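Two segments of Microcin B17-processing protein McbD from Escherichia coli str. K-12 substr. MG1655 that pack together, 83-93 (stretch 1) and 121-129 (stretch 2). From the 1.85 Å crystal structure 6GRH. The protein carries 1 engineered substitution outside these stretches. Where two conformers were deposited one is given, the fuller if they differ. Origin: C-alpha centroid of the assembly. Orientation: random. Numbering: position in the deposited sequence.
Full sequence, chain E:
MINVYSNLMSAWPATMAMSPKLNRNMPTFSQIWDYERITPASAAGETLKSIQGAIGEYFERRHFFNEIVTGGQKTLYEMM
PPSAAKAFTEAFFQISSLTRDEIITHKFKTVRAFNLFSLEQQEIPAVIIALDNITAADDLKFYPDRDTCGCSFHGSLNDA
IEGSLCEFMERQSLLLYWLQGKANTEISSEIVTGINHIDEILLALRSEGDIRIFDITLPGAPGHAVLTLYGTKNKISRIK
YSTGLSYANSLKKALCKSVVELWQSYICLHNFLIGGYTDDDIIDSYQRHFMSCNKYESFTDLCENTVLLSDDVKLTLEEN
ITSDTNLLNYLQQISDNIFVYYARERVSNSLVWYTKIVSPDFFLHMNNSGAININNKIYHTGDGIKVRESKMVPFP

Stretch 1 (83-93) SAAKAFTEAFF
Stretch 2 121-129: QQEIPAVII

Helix 83-93 and strand 121-125 run almost exactly parallel, 4° between their N-to-C directions, yet not one hydrogen bond crosses: the helix backbone bonds within itself. Their axes come no closer than 10.7 Å, so side chains fill the gap, burying 260 Å² in all. F92 CA and I128 CA are in register at 10.5 Å; F88 CA lies closer to I124 CA, at 9.0 Å.

The helix is regular, with phi/psi near -63/-41. Its i to i+4 bonds include F88 N to A84 O at 3.0 Å and F92 N to F88 O at 2.7 Å. That spacing puts A84, F88 and F92 on successive turns of one face, each with CA-to-CB toward the partner. T89 OG1 donates to A85 O at 2.7 Å.

Stretch 2 is extended through P125 (I124 at -130/165, P125 at -65/129), then takes helical angles from A126 to I129, where I129 N bonds A126 O at 2.9 Å. V127 and I128 extend the contact beyond the strand, both with CA-to-CB toward the helix.

Long, flat phenylalanines suit so wide a gap. The compact apolar ring of P125 fits between them: its CD sits over one face of F88 (chi1 m, -84°; chi2 -79°), 4.1 Å from F88 CE1, and its CG at the edge of F92 (m, -73°; chi2 -47°), 3.9 Å from F92 CZ. The extended I128 (m, t) reaches both rings, its CD1 at the F88 edge, 3.5 Å from F88 CE1, and 3.9 Å from F92 CZ. I124 (p, t) points CA-to-CB sideways, but its beta-branch brings CG2 to 4.1 Å from F88 CZ. Shorter V127 (p) touches lightly, CG1 4.5 Å from F92 CZ.

At the other end, the small methyl of A84 leaves room for the longer Q122 (p, t, chi3 74°): A84 CB is 4.4 Å from Q122 OE1. Q122 NE2 is spent on E123 O, at 3.0 Å.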

ATOM      1  N   SER E  83     -53.703 -31.914  27.694  1.00 50.82           N
ATOM      2  CA  SER E  83     -54.277 -30.562  27.736  1.00 50.99           C
ATOM      3  C   SER E  83     -53.636 -29.619  26.692  1.00 48.79           C
ATOM      4  O   SER E  83     -54.275 -28.678  26.248  1.00 49.35           O
ATOM      5  CB  SER E  83     -54.223 -29.961  29.153  1.00 51.98           C
ATOM      6  OG  SER E  83     -52.902 -29.575  29.494  1.00 52.10           O
ATOM      7  N   ALA E  84     -52.395 -29.874  26.283  1.00 47.22           N
ATOM      8  CA  ALA E  84     -51.809 -29.147  25.148  1.00 45.47           C
ATOM      9  C   ALA E  84     -52.475 -29.574  23.829  1.00 45.50           C
ATOM     10  O   ALA E  84     -52.834 -28.736  22.998  1.00 44.14           O
ATOM     11  CB  ALA E  84     -50.319 -29.390  25.091  1.00 44.24           C
ATOM     12  N   ALA E  85     -52.638 -30.884  23.653  1.00 45.76           N
ATOM     13  CA  ALA E  85     -53.292 -31.424  22.464  1.00 46.34           C
ATOM     14  C   ALA E  85     -54.730 -30.872  22.307  1.00 46.90           C
ATOM     15  O   ALA E  85     -55.157 -30.568  21.194  1.00 46.87           O
ATOM     16  CB  ALA E  85     -53.288 -32.949  22.505  1.00 47.12           C
ATOM     17  N   LYS E  86     -55.444 -30.709  23.423  1.00 47.87           N
ATOM     18  CA  LYS E  86     -56.808 -30.150  23.410  1.00 48.84           C
ATOM     19  C   LYS E  86     -56.828 -28.680  22.949  1.00 47.95           C
ATOM     20  O   LYS E  86     -57.683 -28.288  22.145  1.00 48.53           O
ATOM     21  CB  LYS E  86     -57.464 -30.290  24.794  1.00 49.90           C
ATOM     22  CG  LYS E  86     -58.947 -29.940  24.850  1.00 51.38           C
ATOM     23  N   ALA E  87     -55.896 -27.873  23.456  1.00 46.04           N
ATOM     24  CA  ALA E  87     -55.778 -26.480  23.035  1.00 45.10           C
ATOM     25  C   ALA E  87     -55.428 -26.332  21.538  1.00 44.10           C
ATOM     26  O   ALA E  87     -55.942 -25.435  20.868  1.00 43.63           O
ATOM     27  CB  ALA E  87     -54.737 -25.762  23.882  1.00 44.58           C
ATOM     28  N   PHE E  88     -54.548 -27.188  21.026  1.00 43.45           N
ATOM     29  CA  PHE E  88     -54.260 -27.188  19.585  1.00 43.12           C
ATOM     30  C   PHE E  88     -55.505 -27.542  18.788  1.00 44.46           C
ATOM     31  O   PHE E  88     -55.823 -26.851  17.811  1.00 44.25           O
ATOM     32  CB  PHE E  88     -53.089 -28.110  19.210  1.00 42.31           C
ATOM     33  CG  PHE E  88     -51.735 -27.466  19.382  1.00 41.13           C
ATOM     34  CD1 PHE E  88     -51.251 -26.575  18.425  1.00 40.45           C
ATOM     35  CD2 PHE E  88     -50.950 -27.739  20.494  1.00 40.88           C
ATOM     36  CE1 PHE E  88     -50.003 -25.956  18.577  1.00 39.39           C
ATOM     37  CE2 PHE E  88     -49.694 -27.132  20.649  1.00 40.31           C
ATOM     38  CZ  PHE E  88     -49.224 -26.247  19.686  1.00 39.15           C
ATOM     39  N   THR E  89     -56.211 -28.591  19.222  1.00 45.50           N
ATOM     40  CA  THR E  89     -57.460 -29.018  18.573  1.00 47.02           C
ATOM     41  C   THR E  89     -58.455 -27.869  18.481  1.00 47.60           C
ATOM     42  O   THR E  89     -59.055 -27.669  17.444  1.00 48.28           O
ATOM     43  CB  THR E  89     -58.133 -30.184  19.323  1.00 48.20           C
ATOM     44  OG1 THR E  89     -57.193 -31.255  19.488  1.00 47.95           O
ATOM     45  CG2 THR E  89     -59.349 -30.688  18.561  1.00 49.85           C
ATOM     46  N   GLU E  90     -58.614 -27.118  19.573  1.00 47.73           N
ATOM     47  CA  GLU E  90     -59.524 -25.968  19.594  1.00 48.55           C
ATOM     48  C   GLU E  90     -59.021 -24.812  18.717  1.00 47.06           C
ATOM     49  O   GLU E  90     -59.835 -24.099  18.128  1.00 47.48           O
ATOM     50  CB  GLU E  90     -59.806 -25.511  21.039  1.00 49.77           C
ATOM     51  CG  GLU E  90     -60.595 -26.533  21.885  1.00 52.00           C
ATOM     52  CD  GLU E  90     -61.807 -27.119  21.173  1.00 54.13           C
ATOM     53  OE1 GLU E  90     -62.788 -26.381  20.958  1.00 56.01           O
ATOM     54  OE2 GLU E  90     -61.803 -28.323  20.812  1.00 55.69           O
ATOM     55  N   ALA E  91     -57.700 -24.644  18.602  1.00 44.68           N
ATOM     56  CA  ALA E  91     -57.139 -23.692  17.638  1.00 43.47           C
ATOM     57  C   ALA E  91     -57.427 -24.132  16.199  1.00 43.18           C
ATOM     58  O   ALA E  91     -58.001 -23.371  15.427  1.00 42.91           O
ATOM     59  CB  ALA E  91     -55.637 -23.503  17.848  1.00 41.85           C
ATOM     60  N   PHE E  92     -57.047 -25.362  15.863  1.00 43.43           N
ATOM     61  CA  PHE E  92     -57.247 -25.896  14.505  1.00 44.52           C
ATOM     62  C   PHE E  92     -58.726 -25.961  14.103  1.00 45.70           C
ATOM     63  O   PHE E  92     -59.064 -25.686  12.953  1.00 45.65           O
ATOM     64  CB  PHE E  92     -56.638 -27.299  14.344  1.00 45.34           C
ATOM     65  CG  PHE E  92     -55.130 -27.334  14.272  1.00 44.55           C
ATOM     66  CD1 PHE E  92     -54.421 -26.474  13.449  1.00 44.45           C
ATOM     67  CD2 PHE E  92     -54.418 -28.277  15.008  1.00 44.84           C
ATOM     68  CE1 PHE E  92     -53.029 -26.527  13.389  1.00 43.34           C
ATOM     69  CE2 PHE E  92     -53.036 -28.341  14.947  1.00 43.61           C
ATOM     70  CZ  PHE E  92     -52.341 -27.465  14.133  1.00 43.08           C
ATOM     71  N   PHE E  93     -59.605 -26.292  15.046  1.00 46.80           N
ATOM     72  CA  PHE E  93     -61.050 -26.309  14.771  1.00 48.31           C
ATOM     73  C   PHE E  93     -61.597 -24.960  14.274  1.00 48.82           C
ATOM     74  O   PHE E  93     -62.520 -24.940  13.475  1.00 49.37           O
ATOM     75  CB  PHE E  93     -61.824 -26.778  15.991  1.00 49.44           C
ATOM     76  CG  PHE E  93     -63.268 -27.096  15.712  1.00 51.14           C
ATOM     77  CD1 PHE E  93     -63.613 -28.259  15.030  1.00 52.06           C
ATOM     78  CD2 PHE E  93     -64.288 -26.243  16.148  1.00 51.91           C
ATOM     79  CE1 PHE E  93     -64.942 -28.559  14.772  1.00 53.70           C
ATOM     80  CE2 PHE E  93     -65.620 -26.542  15.893  1.00 53.61           C
ATOM     81  CZ  PHE E  93     -65.947 -27.703  15.206  1.00 54.64           C
ATOM     82  N   GLN E 121     -40.318 -31.915  27.440  1.00 42.70           N
ATOM     83  CA  GLN E 121     -40.069 -32.133  26.033  1.00 42.59           C
ATOM     84  C   GLN E 121     -41.287 -32.735  25.361  1.00 42.78           C
ATOM     85  O   GLN E 121     -41.970 -33.571  25.932  1.00 42.44           O
ATOM     86  CB  GLN E 121     -38.881 -33.056  25.844  1.00 43.16           C
ATOM     87  CG  GLN E 121     -37.587 -32.470  26.384  1.00 43.30           C
ATOM     88  CD  GLN E 121     -36.398 -33.305  25.989  1.00 43.76           C
ATOM     89  OE1 GLN E 121     -36.051 -33.363  24.817  1.00 44.19           O
ATOM     90  NE2 GLN E 121     -35.775 -33.973  26.963  1.00 44.79           N
ATOM     91  N   GLN E 122     -41.548 -32.287  24.139  1.00 41.86           N
ATOM     92  CA  GLN E 122     -42.657 -32.808  23.345  1.00 42.13           C
ATOM     93  C   GLN E 122     -42.433 -32.480  21.864  1.00 40.92           C
ATOM     94  O   GLN E 122     -41.326 -32.121  21.462  1.00 39.88           O
ATOM     95  CB  GLN E 122     -43.978 -32.228  23.863  1.00 42.56           C
ATOM     96  CG  GLN E 122     -44.097 -30.732  23.736  1.00 42.11           C
ATOM     97  CD  GLN E 122     -45.521 -30.269  23.920  1.00 43.39           C
ATOM     98  OE1 GLN E 122     -46.028 -30.255  25.035  1.00 44.71           O
ATOM     99  NE2 GLN E 122     -46.183 -29.897  22.820  1.00 43.57           N
ATOM    100  N   GLU E 123     -43.470 -32.641  21.057  1.00 41.42           N
ATOM    101  CA  GLU E 123     -43.479 -32.146  19.707  1.00 41.27           C
ATOM    102  C   GLU E 123     -44.702 -31.275  19.466  1.00 39.92           C
ATOM    103  O   GLU E 123     -45.697 -31.348  20.194  1.00 40.57           O
ATOM    104  CB  GLU E 123     -43.420 -33.313  18.718  1.00 43.32           C
ATOM    105  CG  GLU E 123     -42.073 -34.006  18.695  1.00 44.89           C
ATOM    106  CD  GLU E 123     -42.092 -35.340  17.989  1.00 47.47           C
ATOM    107  OE1 GLU E 123     -42.966 -36.173  18.290  1.00 51.02           O
ATOM    108  OE2 GLU E 123     -41.212 -35.569  17.138  1.00 50.09           O
ATOM    109  N   ILE E 124     -44.602 -30.434  18.451  1.00 37.65           N
ATOM    110  CA  ILE E 124     -45.715 -29.629  18.003  1.00 37.76           C
ATOM    111  C   ILE E 124     -45.833 -29.795  16.488  1.00 37.30           C
ATOM    112  O   ILE E 124     -44.904 -30.327  15.852  1.00 35.83           O
ATOM    113  CB  ILE E 124     -45.569 -28.158  18.431  1.00 38.08           C
ATOM    114  CG1 ILE E 124     -44.299 -27.525  17.859  1.00 37.28           C
ATOM    115  CG2 ILE E 124     -45.582 -28.056  19.960  1.00 38.65           C
ATOM    116  CD1 ILE E 124     -44.184 -26.049  18.188  1.00 37.33           C
ATOM    117  N   PRO E 125     -46.983 -29.387  15.906  1.00 37.49           N
ATOM    118  CA  PRO E 125     -47.137 -29.543  14.462  1.00 37.16           C
ATOM    119  C   PRO E 125     -46.176 -28.695  13.669  1.00 36.22           C
ATOM    120  O   PRO E 125     -46.080 -27.488  13.891  1.00 35.71           O
ATOM    121  CB  PRO E 125     -48.576 -29.098  14.209  1.00 38.08           C
ATOM    122  CG  PRO E 125     -49.270 -29.436  15.471  1.00 38.75           C
ATOM    123  CD  PRO E 125     -48.281 -29.052  16.534  1.00 38.22           C
ATOM    124  N   ALA E 126     -45.487 -29.347  12.738  1.00 35.67           N
ATOM    125  CA  ALA E 126     -44.531 -28.693  11.863  1.00 34.90           C
ATOM    126  C   ALA E 126     -45.182 -27.643  10.962  1.00 34.84           C
ATOM    127  O   ALA E 126     -44.528 -26.634  10.613  1.00 34.43           O
ATOM    128  CB  ALA E 126     -43.814 -29.732  11.013  1.00 34.87           C
ATOM    129  N   VAL E 127     -46.454 -27.858  10.606  1.00 34.99           N
ATOM    130  CA  VAL E 127     -47.178 -26.938   9.724  1.00 34.84           C
ATOM    131  C   VAL E 127     -47.240 -25.486  10.260  1.00 34.31           C
ATOM    132  O   VAL E 127     -47.346 -24.529   9.488  1.00 33.25           O
ATOM    133  CB  VAL E 127     -48.588 -27.466   9.427  1.00 36.17           C
ATOM    134  CG1 VAL E 127     -49.510 -27.314  10.642  1.00 36.43           C
ATOM    135  CG2 VAL E 127     -49.170 -26.800   8.183  1.00 36.29           C
ATOM    136  N   ILE E 128     -47.178 -25.335  11.578  1.00 34.59           N
ATOM    137  CA  ILE E 128     -47.168 -24.009  12.196  1.00 35.86           C
ATOM    138  C   ILE E 128     -45.814 -23.274  12.019  1.00 34.85           C
ATOM    139  O   ILE E 128     -45.781 -22.049  11.960  1.00 35.65           O
ATOM    140  CB  ILE E 128     -47.563 -24.102  13.691  1.00 37.04           C
ATOM    141  CG1 ILE E 128     -48.955 -24.738  13.798  1.00 38.61           C
ATOM    142  CG2 ILE E 128     -47.580 -22.721  14.345  1.00 37.14           C
ATOM    143  CD1 ILE E 128     -49.318 -25.189  15.189  1.00 39.80           C
ATOM    144  N   ILE E 129     -44.731 -24.037  11.910  0.50 34.43           N
ATOM    145  CA  ILE E 129     -43.369 -23.515  11.977  0.50 33.51           C
ATOM    146  C   ILE E 129     -42.694 -23.310  10.625  0.50 33.19           C
ATOM    147  O   ILE E 129     -42.027 -22.301  10.413  0.50 32.53           O
ATOM    148  CB  ILE E 129     -42.524 -24.437  12.873  0.50 33.35           C
ATOM    149  CG1 ILE E 129     -42.493 -23.822  14.265  0.50 33.25           C
ATOM    150  CG2 ILE E 129     -41.117 -24.605  12.329  0.50 32.68           C
ATOM    151  CD1 ILE E 129     -42.799 -24.782  15.388  0.50 34.04           C
TER